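Local atomic coordinates of penicillin-binding protein 1A (Mycobacterium tuberculosis, PDB entry 5CXW), a protein that builds the bacterial cell wall, its transglycosylase domain polymerising glycan strands and the penicillin-sensitive transpeptidase domain described here cross-linking their peptides. Residues 107-112 / 260-265; 100-105 / 215-220; 266-271 / 374-379; 176-181 / 187-192; 144-147 / 153-156. One frame throughout, in Å; residues are numbered along the deposited sequence.

Interaction 1: 107-112 / 260-265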
# COMPACT_ATOMS: atom_id res chain seq x y z
N ALA A 107 -17.09 3.43 -3.18
CA ALA A 107 -18.29 2.88 -3.73
C ALA A 107 -19.13 2.21 -2.65
O ALA A 107 -20.36 2.42 -2.52
CB ALA A 107 -17.95 1.88 -4.81
N LEU A 108 -18.50 1.34 -1.88
CA LEU A 108 -19.19 0.60 -0.85
C LEU A 108 -19.80 1.57 0.17
O LEU A 108 -20.91 1.34 0.65
CB LEU A 108 -18.24 -0.38 -0.17
CG LEU A 108 -17.84 -1.57 -1.03
CD1 LEU A 108 -16.54 -2.16 -0.52
CD2 LEU A 108 -18.87 -2.62 -0.96
N GLU A 109 -19.11 2.66 0.46
CA GLU A 109 -19.60 3.66 1.41
C GLU A 109 -20.91 4.35 0.89
O GLU A 109 -21.68 4.96 1.68
CB GLU A 109 -18.50 4.64 1.71
CG GLU A 109 -17.47 4.06 2.65
CD GLU A 109 -16.37 5.01 3.02
OE1 GLU A 109 -16.25 6.04 2.36
OE2 GLU A 109 -15.62 4.71 3.98
N GLN A 110 -21.13 4.32 -0.42
CA GLN A 110 -22.30 4.90 -1.06
C GLN A 110 -23.36 3.89 -1.37
O GLN A 110 -24.31 4.18 -2.07
CB GLN A 110 -21.89 5.63 -2.32
CG GLN A 110 -21.07 6.85 -2.03
CD GLN A 110 -20.74 7.69 -3.25
OE1 GLN A 110 -21.44 7.72 -4.30
NE2 GLN A 110 -19.67 8.46 -3.09
N GLY A 111 -23.17 2.66 -0.93
CA GLY A 111 -24.16 1.62 -1.12
C GLY A 111 -24.12 1.02 -2.50
O GLY A 111 -25.13 0.55 -3.02
N ILE A 112 -22.92 0.99 -3.09
CA ILE A 112 -22.64 0.31 -4.33
C ILE A 112 -21.78 -0.91 -3.93
O ILE A 112 -20.59 -0.75 -3.56
CB ILE A 112 -21.90 1.20 -5.39
CG1 ILE A 112 -22.73 2.45 -5.69
CG2 ILE A 112 -21.61 0.43 -6.68
CD1 ILE A 112 -21.97 3.54 -6.42
N LYS A 260 -16.74 -0.97 9.34
CA LYS A 260 -16.34 -2.37 9.36
C LYS A 260 -16.91 -3.16 8.19
O LYS A 260 -16.21 -3.97 7.57
CB LYS A 260 -16.78 -3.00 10.68
CG LYS A 260 -16.59 -4.54 10.72
CD LYS A 260 -16.77 -5.11 12.10
CE LYS A 260 -16.70 -6.64 12.16
NZ LYS A 260 -15.45 -7.21 11.63
N ALA A 261 -18.22 -2.99 7.93
CA ALA A 261 -18.87 -3.76 6.87
C ALA A 261 -18.24 -3.45 5.51
O ALA A 261 -18.04 -4.37 4.68
CB ALA A 261 -20.36 -3.56 6.85
N VAL A 262 -17.88 -2.18 5.30
CA VAL A 262 -17.21 -1.78 4.09
C VAL A 262 -15.84 -2.41 4.02
O VAL A 262 -15.47 -3.03 2.97
CB VAL A 262 -17.14 -0.23 3.99
CG1 VAL A 262 -16.18 0.18 2.89
CG2 VAL A 262 -18.50 0.32 3.75
N ALA A 263 -15.04 -2.23 5.04
CA ALA A 263 -13.68 -2.73 5.00
C ALA A 263 -13.66 -4.26 4.77
O ALA A 263 -12.83 -4.77 4.00
CB ALA A 263 -12.99 -2.43 6.29
N ASP A 264 -14.54 -4.99 5.44
CA ASP A 264 -14.56 -6.46 5.35
C ASP A 264 -15.00 -6.94 3.94
O ASP A 264 -14.58 -8.02 3.48
CB ASP A 264 -15.42 -7.05 6.47
CG ASP A 264 -14.79 -6.79 7.90
OD1 ASP A 264 -13.57 -6.41 8.00
OD2 ASP A 264 -15.52 -7.03 8.87
N ASN A 265 -15.85 -6.16 3.27
CA ASN A 265 -16.19 -6.43 1.87
C ASN A 265 -15.00 -6.16 0.92
O ASN A 265 -14.78 -6.92 -0.06
CB ASN A 265 -17.44 -5.68 1.39
CG ASN A 265 -18.70 -6.44 1.70
OD1 ASN A 265 -19.09 -7.32 0.95
ND2 ASN A 265 -19.36 -6.10 2.77
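L108 and V262 meet at the centre of this contact between helix 100-109 and helix 260-270. L108 CB faces both methyls of the valine, 3.7 Å from V262 CG1 and 4.0 Å from V262 CG2; the CA atoms of L108 and V262 are 5.8 Å apart. With L108 CG anti to its own carbonyl carbon (chi1 -72°), the leucine leans along the second helix by one turn. There both of its methyls reach the aliphatic base of N265, L108 CD1 and L108 CD2 each lying 4.1 Å from N265 CB. E109 adds only its methylene: E109 CG comes within 4.0 Å of V262 CG2, the extended chain crossing the valine at about a right angle. No hydrogen bond spans the two segments.

In the second shell, the amide of N265 is turned back on its own helix. N265 ND2 gives a nearly straight bond (164°) to A261 O, 2.9 Å away, approaching above the carbonyl plane, while N265 N reaches that oxygen from the opposite face; N265 ND2 also bonds T368 O. Farther out, K260 NZ and D264 OD2 make an i,i+4 salt bridge of 2.8 Å on the syn side of the carboxylate, and D264 OD1 bonds S224 OG. Helix 100-109 stops just past the contact. G111 has positive phi, and G111 N and I112 N bond back to L108 O and A107 O: a Schellman motif, closing one of the buried helices of the transpeptidase domain.

Interaction 2: 100-105 / 215-220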
# COMPACT_ATOMS: atom_id res chain seq x y z
N LYS A 100 -6.83 1.37 -6.77
CA LYS A 100 -8.21 1.08 -7.06
C LYS A 100 -9.04 0.72 -5.82
O LYS A 100 -10.27 0.89 -5.82
CB LYS A 100 -8.36 -0.10 -8.07
CG LYS A 100 -7.92 0.26 -9.47
CD LYS A 100 -7.96 -0.89 -10.43
CE LYS A 100 -7.43 -0.41 -11.75
NZ LYS A 100 -7.28 -1.51 -12.64
N VAL A 101 -8.38 0.14 -4.82
CA VAL A 101 -9.08 -0.29 -3.60
C VAL A 101 -9.76 0.88 -2.96
O VAL A 101 -10.80 0.71 -2.32
CB VAL A 101 -8.18 -1.05 -2.58
CG1 VAL A 101 -7.50 -2.21 -3.23
CG2 VAL A 101 -7.20 -0.11 -1.88
N PHE A 102 -9.24 2.10 -3.14
CA PHE A 102 -9.89 3.26 -2.52
C PHE A 102 -11.14 3.69 -3.26
O PHE A 102 -12.07 4.22 -2.64
CB PHE A 102 -8.88 4.43 -2.34
CG PHE A 102 -7.70 3.98 -1.56
CD1 PHE A 102 -7.86 3.45 -0.28
CD2 PHE A 102 -6.44 4.00 -2.10
CE1 PHE A 102 -6.78 2.96 0.44
CE2 PHE A 102 -5.35 3.51 -1.36
CZ PHE A 102 -5.52 2.98 -0.10
N ALA A 103 -11.17 3.46 -4.58
CA ALA A 103 -12.42 3.62 -5.31
C ALA A 103 -13.46 2.62 -4.83
O ALA A 103 -14.65 2.90 -4.74
CB ALA A 103 -12.24 3.53 -6.80
N LEU A 104 -13.03 1.42 -4.53
CA LEU A 104 -13.97 0.41 -4.01
C LEU A 104 -14.48 0.75 -2.63
O LEU A 104 -15.69 0.65 -2.34
CB LEU A 104 -13.30 -0.95 -4.04
CG LEU A 104 -14.18 -2.13 -3.66
CD1 LEU A 104 -15.46 -2.25 -4.44
CD2 LEU A 104 -13.41 -3.42 -3.75
N VAL A 105 -13.58 1.25 -1.77
CA VAL A 105 -14.03 1.79 -0.50
C VAL A 105 -15.11 2.83 -0.70
O VAL A 105 -16.18 2.78 -0.06
CB VAL A 105 -12.88 2.42 0.35
CG1 VAL A 105 -13.42 3.09 1.57
CG2 VAL A 105 -11.88 1.35 0.80
N ALA A 215 1.01 1.00 2.99
CA ALA A 215 0.99 -0.01 4.02
C ALA A 215 0.02 0.37 5.13
O ALA A 215 -0.77 -0.48 5.63
CB ALA A 215 2.38 -0.23 4.60
N SER A 216 0.04 1.65 5.49
CA SER A 216 -0.84 2.15 6.56
C SER A 216 -2.30 2.10 6.15
O SER A 216 -3.17 1.66 6.94
CB SER A 216 -0.42 3.58 6.90
OG SER A 216 -1.31 4.19 7.83
N ALA A 217 -2.64 2.57 4.95
CA ALA A 217 -4.02 2.55 4.50
C ALA A 217 -4.59 1.12 4.39
O ALA A 217 -5.75 0.87 4.76
CB ALA A 217 -4.19 3.33 3.17
N TYR A 218 -3.80 0.21 3.88
CA TYR A 218 -4.21 -1.21 3.80
C TYR A 218 -4.30 -1.83 5.22
O TYR A 218 -5.19 -2.65 5.51
CB TYR A 218 -3.30 -2.00 2.90
CG TYR A 218 -3.55 -1.93 1.43
CD1 TYR A 218 -3.77 -0.70 0.77
CD2 TYR A 218 -3.55 -3.08 0.63
CE1 TYR A 218 -3.95 -0.65 -0.61
CE2 TYR A 218 -3.67 -3.04 -0.72
CZ TYR A 218 -3.88 -1.82 -1.35
OH TYR A 218 -4.04 -1.75 -2.75
N ALA A 219 -3.46 -1.33 6.17
CA ALA A 219 -3.59 -1.75 7.59
C ALA A 219 -4.98 -1.38 8.14
O ALA A 219 -5.61 -2.14 8.86
CB ALA A 219 -2.45 -1.21 8.42
N THR A 220 -5.51 -0.22 7.74
CA THR A 220 -6.81 0.20 8.19
C THR A 220 -7.87 -0.79 7.69
O THR A 220 -8.82 -1.14 8.43
CB THR A 220 -7.09 1.64 7.70
OG1 THR A 220 -6.13 2.52 8.30
CG2 THR A 220 -8.48 2.12 8.03
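V101 and Y218 make the tight part of this contact, with F102 and A217 beside them. The valine crosses the tyrosine at about a right angle: V101 CG2 lies 3.5 Å from Y218 CE1, and V101 CG1 lies 3.5 Å from Y218 OH, the first methyl meeting the phenol ring obliquely. V101 CG2 does double duty, for it also sits 3.8 Å above the plane of the F102 ring, over its centre. F102 in turn sends CZ to A217 CB at 3.5 Å. The looser part is the meeting of the two aromatics, where F102 CZ approaches the edge of Y218, near its plane, at 4.0 Å from Y218 CE1.

The helix axes stay 11.8 Å apart, inclined at 34°, and the rings of F102 and Y218 span most of the gap to meet the short A217 and V101. Neighbours complete the packing: M270 touches both V101 and Y218, and A176 both F102 and A217. All four contact residues are buried, so no side of the contact faces solvent. Tyrosine CG stands anti to the carbonyl carbon (chi1 -83°), which carries the ring across to V101; Y218 OH hydrogen-bonds S98 O, just before helix 100-109.

K100, next to V101, leads away from this interface to S150 and N152, consistent with the SxxK lysine of the penicillin-binding family following S97, the probable acylated serine. The chemistry is therefore split: apolar groups pack the two helices together, Y218 OH is bound to S98 O beside S97, and the lysine is directed to the active site.

Interaction 3: 266-271 / 374-379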
# COMPACT_ATOMS: atom_id res chain seq x y z
N VAL A 266 -14.26 -5.08 1.19
CA VAL A 266 -13.05 -4.82 0.40
C VAL A 266 -12.05 -6.02 0.56
O VAL A 266 -11.54 -6.57 -0.42
CB VAL A 266 -12.37 -3.51 0.78
CG1 VAL A 266 -11.00 -3.40 0.10
CG2 VAL A 266 -13.29 -2.30 0.47
N THR A 267 -11.86 -6.46 1.80
CA THR A 267 -11.06 -7.65 2.08
C THR A 267 -11.51 -8.81 1.25
O THR A 267 -10.69 -9.48 0.63
CB THR A 267 -11.06 -7.94 3.59
OG1 THR A 267 -10.50 -6.81 4.25
CG2 THR A 267 -10.27 -9.20 3.93
N ALA A 268 -12.83 -9.07 1.26
CA ALA A 268 -13.38 -10.21 0.57
C ALA A 268 -12.99 -10.12 -0.93
O ALA A 268 -12.67 -11.14 -1.54
CB ALA A 268 -14.88 -10.32 0.77
N ALA A 269 -13.14 -8.96 -1.53
CA ALA A 269 -12.74 -8.79 -2.95
C ALA A 269 -11.29 -9.04 -3.24
O ALA A 269 -10.94 -9.52 -4.35
CB ALA A 269 -13.15 -7.40 -3.43
N MET A 270 -10.43 -8.73 -2.25
CA MET A 270 -8.97 -8.82 -2.38
C MET A 270 -8.44 -10.21 -2.06
O MET A 270 -7.29 -10.51 -2.40
CB MET A 270 -8.28 -7.80 -1.48
CG MET A 270 -8.57 -6.42 -1.98
SD MET A 270 -8.02 -5.15 -0.82
CE MET A 270 -6.23 -5.37 -0.97
N GLU A 271 -9.24 -11.02 -1.39
CA GLU A 271 -8.74 -12.37 -0.94
C GLU A 271 -8.15 -13.22 -2.04
O GLU A 271 -7.11 -13.82 -1.82
CB GLU A 271 -9.81 -13.15 -0.21
CG GLU A 271 -9.95 -12.77 1.25
CD GLU A 271 -10.99 -13.63 1.97
OE1 GLU A 271 -12.16 -13.28 1.91
OE2 GLU A 271 -10.65 -14.64 2.57
N ALA A 374 -23.16 -9.47 0.36
CA ALA A 374 -22.25 -9.81 1.46
C ALA A 374 -21.14 -10.65 0.86
O ALA A 374 -21.34 -11.83 0.56
CB ALA A 374 -22.96 -10.60 2.53
N GLY A 375 -19.97 -10.07 0.75
CA GLY A 375 -18.86 -10.74 0.10
C GLY A 375 -19.02 -10.90 -1.42
O GLY A 375 -19.98 -10.37 -2.01
N VAL A 376 -18.08 -11.61 -2.02
CA VAL A 376 -17.97 -11.74 -3.49
C VAL A 376 -19.12 -12.61 -3.95
O VAL A 376 -19.22 -13.72 -3.41
CB VAL A 376 -16.65 -12.32 -3.93
CG1 VAL A 376 -16.59 -12.43 -5.47
CG2 VAL A 376 -15.49 -11.47 -3.45
N PRO A 377 -19.92 -12.18 -4.95
CA PRO A 377 -21.01 -13.03 -5.45
C PRO A 377 -20.51 -14.35 -5.97
O PRO A 377 -19.52 -14.38 -6.68
CB PRO A 377 -21.58 -12.20 -6.62
CG PRO A 377 -21.37 -10.79 -6.17
CD PRO A 377 -20.04 -10.80 -5.49
N PRO A 378 -21.16 -15.46 -5.60
CA PRO A 378 -20.67 -16.72 -6.18
C PRO A 378 -20.90 -16.71 -7.69
O PRO A 378 -21.89 -16.15 -8.14
CB PRO A 378 -21.54 -17.79 -5.48
CG PRO A 378 -21.94 -17.12 -4.19
CD PRO A 378 -22.18 -15.69 -4.56
N PRO A 379 -20.01 -17.32 -8.49
CA PRO A 379 -20.28 -17.25 -9.93
C PRO A 379 -21.41 -18.25 -10.33
O PRO A 379 -21.61 -19.24 -9.60
CB PRO A 379 -18.92 -17.63 -10.55
CG PRO A 379 -18.14 -18.32 -9.44
CD PRO A 379 -18.98 -18.33 -8.18
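The peptide between A268 and A269 is the flat group here, and V376 lies over one of its faces. V376 CG2 stands clear of the peptide plane, displaced toward the oxygen and A269 CA: it is 3.4 Å from A268 O, 3.8 Å from A268 C and 3.9 Å from A269 CA. The opposite face of this peptide is turned to the interior of helix 260-270. V376 has CG1 anti to its backbone N (chi1 -180°), which leaves CG2 to meet the helix while CG1 touches A144 on helix 143-149.

One residue earlier the main chain itself makes the contact, A268 CB resting 4.1 Å from G375 CA. Glycine adopts a positive phi of 70° here, and G375 CA lies 5.5 Å from A268 CA. N265, just before 266-271, accepts a hydrogen bond from G375 N at its OD1. Across 266-271 and 374-379 the contact is purely van der Waals and small, 118 Å² in all; A268 and G375 are buried, whereas V376 is exposed.

Beyond V376 the chain continues through P377, P378 and P379, the last two exposed, all with phi and psi of the polyproline II conformation. The contact is thus a proline-rich C-terminal tail laid across the last turn of a transpeptidase-domain helix before it departs as a polyproline II strand.

Interaction 4: 176-181 / 187-192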
# COMPACT_ATOMS: atom_id res chain seq x y z
N ALA A 176 -8.68 6.41 4.83
CA ALA A 176 -8.00 5.13 5.11
C ALA A 176 -6.63 5.29 5.72
O ALA A 176 -6.15 4.36 6.36
CB ALA A 176 -7.92 4.28 3.85
N GLY A 177 -6.03 6.50 5.56
CA GLY A 177 -4.69 6.80 6.05
C GLY A 177 -3.69 7.23 5.03
O GLY A 177 -2.51 7.39 5.39
N ILE A 178 -4.06 7.44 3.76
CA ILE A 178 -3.13 8.09 2.83
C ILE A 178 -2.92 9.49 3.33
O ILE A 178 -3.87 10.25 3.48
CB ILE A 178 -3.61 8.04 1.36
CG1 ILE A 178 -3.86 6.60 0.87
CG2 ILE A 178 -2.63 8.77 0.50
CD1 ILE A 178 -2.65 5.67 0.95
N ALA A 179 -1.69 9.84 3.69
CA ALA A 179 -1.49 11.13 4.38
C ALA A 179 -1.84 12.27 3.44
O ALA A 179 -1.68 12.15 2.22
CB ALA A 179 -0.04 11.30 4.82
N SER A 180 -2.33 13.35 4.03
CA SER A 180 -2.74 14.55 3.31
C SER A 180 -1.56 15.39 2.78
O SER A 180 -1.78 16.23 1.92
CB SER A 180 -3.58 15.45 4.22
OG SER A 180 -4.83 14.82 4.34
N SER A 181 -0.38 15.17 3.35
CA SER A 181 0.84 15.81 2.93
C SER A 181 2.04 14.99 3.32
O SER A 181 1.97 14.13 4.21
CB SER A 181 0.94 17.21 3.58
OG SER A 181 1.03 17.05 5.00
N HIS A 187 -0.28 19.07 -0.58
CA HIS A 187 -1.65 18.60 -0.64
C HIS A 187 -1.76 17.38 -1.56
O HIS A 187 -1.75 17.51 -2.77
CB HIS A 187 -2.54 19.69 -1.17
CG HIS A 187 -2.51 20.93 -0.32
ND1 HIS A 187 -3.39 21.13 0.73
CD2 HIS A 187 -1.71 22.01 -0.35
CE1 HIS A 187 -3.13 22.30 1.30
NE2 HIS A 187 -2.09 22.84 0.67
N THR A 188 -1.80 16.21 -0.98
CA THR A 188 -1.83 14.98 -1.80
C THR A 188 -3.18 14.78 -2.49
O THR A 188 -4.24 15.21 -1.98
CB THR A 188 -1.52 13.74 -0.98
OG1 THR A 188 -2.47 13.62 0.11
CG2 THR A 188 -0.06 13.80 -0.43
N LEU A 189 -3.13 14.08 -3.62
CA LEU A 189 -4.34 13.70 -4.36
C LEU A 189 -5.16 14.96 -4.79
O LEU A 189 -6.38 14.97 -4.73
CB LEU A 189 -5.22 12.74 -3.55
CG LEU A 189 -4.52 11.61 -2.81
CD1 LEU A 189 -5.53 10.72 -2.15
CD2 LEU A 189 -3.70 10.81 -3.79
N SER A 190 -4.42 15.97 -5.24
CA SER A 190 -4.95 17.30 -5.57
C SER A 190 -4.28 17.73 -6.88
O SER A 190 -3.06 17.91 -6.94
CB SER A 190 -4.61 18.29 -4.44
OG SER A 190 -5.02 19.60 -4.76
N GLU A 191 -5.08 17.97 -7.92
CA GLU A 191 -4.50 18.30 -9.21
C GLU A 191 -3.75 19.61 -9.16
O GLU A 191 -2.58 19.69 -9.63
CB GLU A 191 -5.55 18.30 -10.31
CG GLU A 191 -4.94 18.45 -11.72
CD GLU A 191 -3.81 17.44 -12.11
OE1 GLU A 191 -3.64 16.34 -11.52
OE2 GLU A 191 -3.03 17.80 -13.05
N ASP A 192 -4.36 20.63 -8.53
CA ASP A 192 -3.74 21.96 -8.45
C ASP A 192 -2.65 22.04 -7.40
O ASP A 192 -1.95 23.06 -7.32
CB ASP A 192 -4.79 23.10 -8.28
CG ASP A 192 -5.60 23.07 -6.92
OD1 ASP A 192 -5.30 22.32 -5.96
OD2 ASP A 192 -6.60 23.83 -6.83
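T188 bonds to A179 and S180, two residues just past the Schellman motif that ends helix 165-176 at G177, within the irregular loop that runs on to strand 208-209 of the transpeptidase domain. Two bonds draw 187-192 back against 176-181, closing the short excursion between them. T188 OG1 donates to A179 O over 2.7 Å, lying in the carbonyl plane on a lone pair. T188 N donates to S180 O over 2.9 Å, nearly straight at 174° but arriving from above that carbonyl plane. Successive carbonyls are thus gripped by the side chain and the backbone of one threonine.

The reach of the hydroxyl follows from its torsion: T188 OG1 stands between backbone N and carbonyl carbon (chi1 58°), toward 176-181. From outside, H174 NE2 bonds the same hydroxyl, tying the loop back to its parent helix. H187 adds a bent CA-H...O contact, H187 CA lying 3.5 Å from S180 O.

On the inner side I178 and L189 approach loosely, I178 CG2 lying 4.4 Å from L189 CD1; I178 also packs on F102 and on A217 of helix 211-222, while L189 rests on A173 and H174. On the outer side S180, S181 and H187 are exposed. Here T188 CG2 comes within 4.0 Å of S181 CA.

Interaction 5: 144-147 / 153-156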
# COMPACT_ATOMS: atom_id res chain seq x y z
N ALA A 144 -16.04 -6.59 -7.90
CA ALA A 144 -15.07 -7.50 -7.27
C ALA A 144 -14.21 -8.25 -8.32
O ALA A 144 -12.96 -8.31 -8.19
CB ALA A 144 -15.75 -8.48 -6.40
N GLU A 145 -14.87 -8.76 -9.35
CA GLU A 145 -14.19 -9.43 -10.45
C GLU A 145 -13.28 -8.43 -11.18
O GLU A 145 -12.15 -8.75 -11.52
CB GLU A 145 -15.20 -10.08 -11.38
CG GLU A 145 -14.64 -10.75 -12.62
CD GLU A 145 -14.11 -12.15 -12.43
OE1 GLU A 145 -13.60 -12.71 -13.42
OE2 GLU A 145 -14.22 -12.69 -11.32
N ALA A 146 -13.77 -7.20 -11.40
CA ALA A 146 -12.95 -6.19 -12.08
C ALA A 146 -11.75 -5.77 -11.23
O ALA A 146 -10.76 -5.38 -11.79
CB ALA A 146 -13.78 -4.97 -12.47
N LEU A 147 -11.84 -5.89 -9.90
CA LEU A 147 -10.68 -5.56 -9.07
C LEU A 147 -9.60 -6.65 -9.26
O LEU A 147 -8.40 -6.35 -9.44
CB LEU A 147 -11.03 -5.45 -7.59
CG LEU A 147 -9.88 -4.97 -6.68
CD1 LEU A 147 -9.54 -3.46 -6.88
CD2 LEU A 147 -10.26 -5.24 -5.25
N THR A 153 -10.82 0.13 -17.22
CA THR A 153 -12.02 0.71 -17.82
C THR A 153 -13.17 0.62 -16.78
O THR A 153 -13.89 1.61 -16.51
CB THR A 153 -12.39 -0.04 -19.09
OG1 THR A 153 -12.52 -1.42 -18.76
CG2 THR A 153 -11.36 0.17 -20.19
N SER A 154 -13.32 -0.54 -16.16
CA SER A 154 -14.40 -0.75 -15.20
C SER A 154 -14.26 0.17 -14.00
O SER A 154 -15.24 0.75 -13.51
CB SER A 154 -14.31 -2.20 -14.70
OG SER A 154 -14.39 -3.14 -15.77
N TYR A 155 -13.03 0.33 -13.52
CA TYR A 155 -12.76 1.17 -12.33
C TYR A 155 -12.95 2.67 -12.68
O TYR A 155 -13.33 3.45 -11.82
CB TYR A 155 -11.41 0.81 -11.63
CG TYR A 155 -11.78 -0.19 -10.56
CD1 TYR A 155 -12.11 -1.51 -10.87
CD2 TYR A 155 -11.95 0.22 -9.27
CE1 TYR A 155 -12.60 -2.39 -9.89
CE2 TYR A 155 -12.44 -0.61 -8.27
CZ TYR A 155 -12.77 -1.92 -8.57
OH TYR A 155 -13.32 -2.72 -7.62
N TYR A 156 -12.62 3.08 -13.90
CA TYR A 156 -12.95 4.45 -14.36
C TYR A 156 -14.45 4.66 -14.34
O TYR A 156 -14.93 5.67 -13.79
CB TYR A 156 -12.41 4.70 -15.76
CG TYR A 156 -11.49 5.87 -15.87
CD1 TYR A 156 -10.16 5.72 -15.59
CD2 TYR A 156 -11.93 7.11 -16.30
CE1 TYR A 156 -9.28 6.78 -15.68
CE2 TYR A 156 -11.05 8.17 -16.46
CZ TYR A 156 -9.73 8.00 -16.11
OH TYR A 156 -8.82 9.04 -16.30
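Two successive helices, 143-149 and 152-161, bring the CA atoms of A146 and S154 to 6.4 Å, close enough for small side chains to touch. A146 CB meets S154 CB at 3.6 Å. Next to them the Y155 ring reaches across to the backbone of the first helix, where Y155 CE1 lies 3.6 Å from L147 N and 3.7 Å from A146 C, approaching obliquely. A146 CB also touches Y155 CE1, at 3.8 Å. In the transpeptidase fold this helical pair packs against helix 100-109: both L147 and Y155 rest on K100 and L104, and the turn joining the pair carries S150, consistent with the SxN motif of the family. L147 CG is anti to the backbone N (chi1 -175°), which sets the leucine across the phenol at an oblique angle: L147 CB is 3.6 Å from Y155 OH, and L147 CD1 is 4.0 Å from Y155 CZ. The hydroxyl has its polar partner beyond the two segments, Y155 OH hydrogen-bonding I143 O at the start of the first helix.

Overall arrangement
Helix 100-109 carries interactions 1 and 2, centres 12 Å apart, and interaction 5 packs on its K100 and L104. Helix 260-270 serves interactions 1 and 3, whose centres are 11 Å apart, and its M270 reaches into interactions 2 and 5. Interaction 4 lies apart from interaction 3, its centre 28 Å from that of interaction 3, yet touches interaction 2 through A176 and I178. Along the chain, interactions 4 and 5 fall within the spans bridged by interactions 1 and 2, and interaction 3 adds the C-terminal tail. Together they surround one transpeptidase-domain helix, beginning beside S97, with segments distant in sequence.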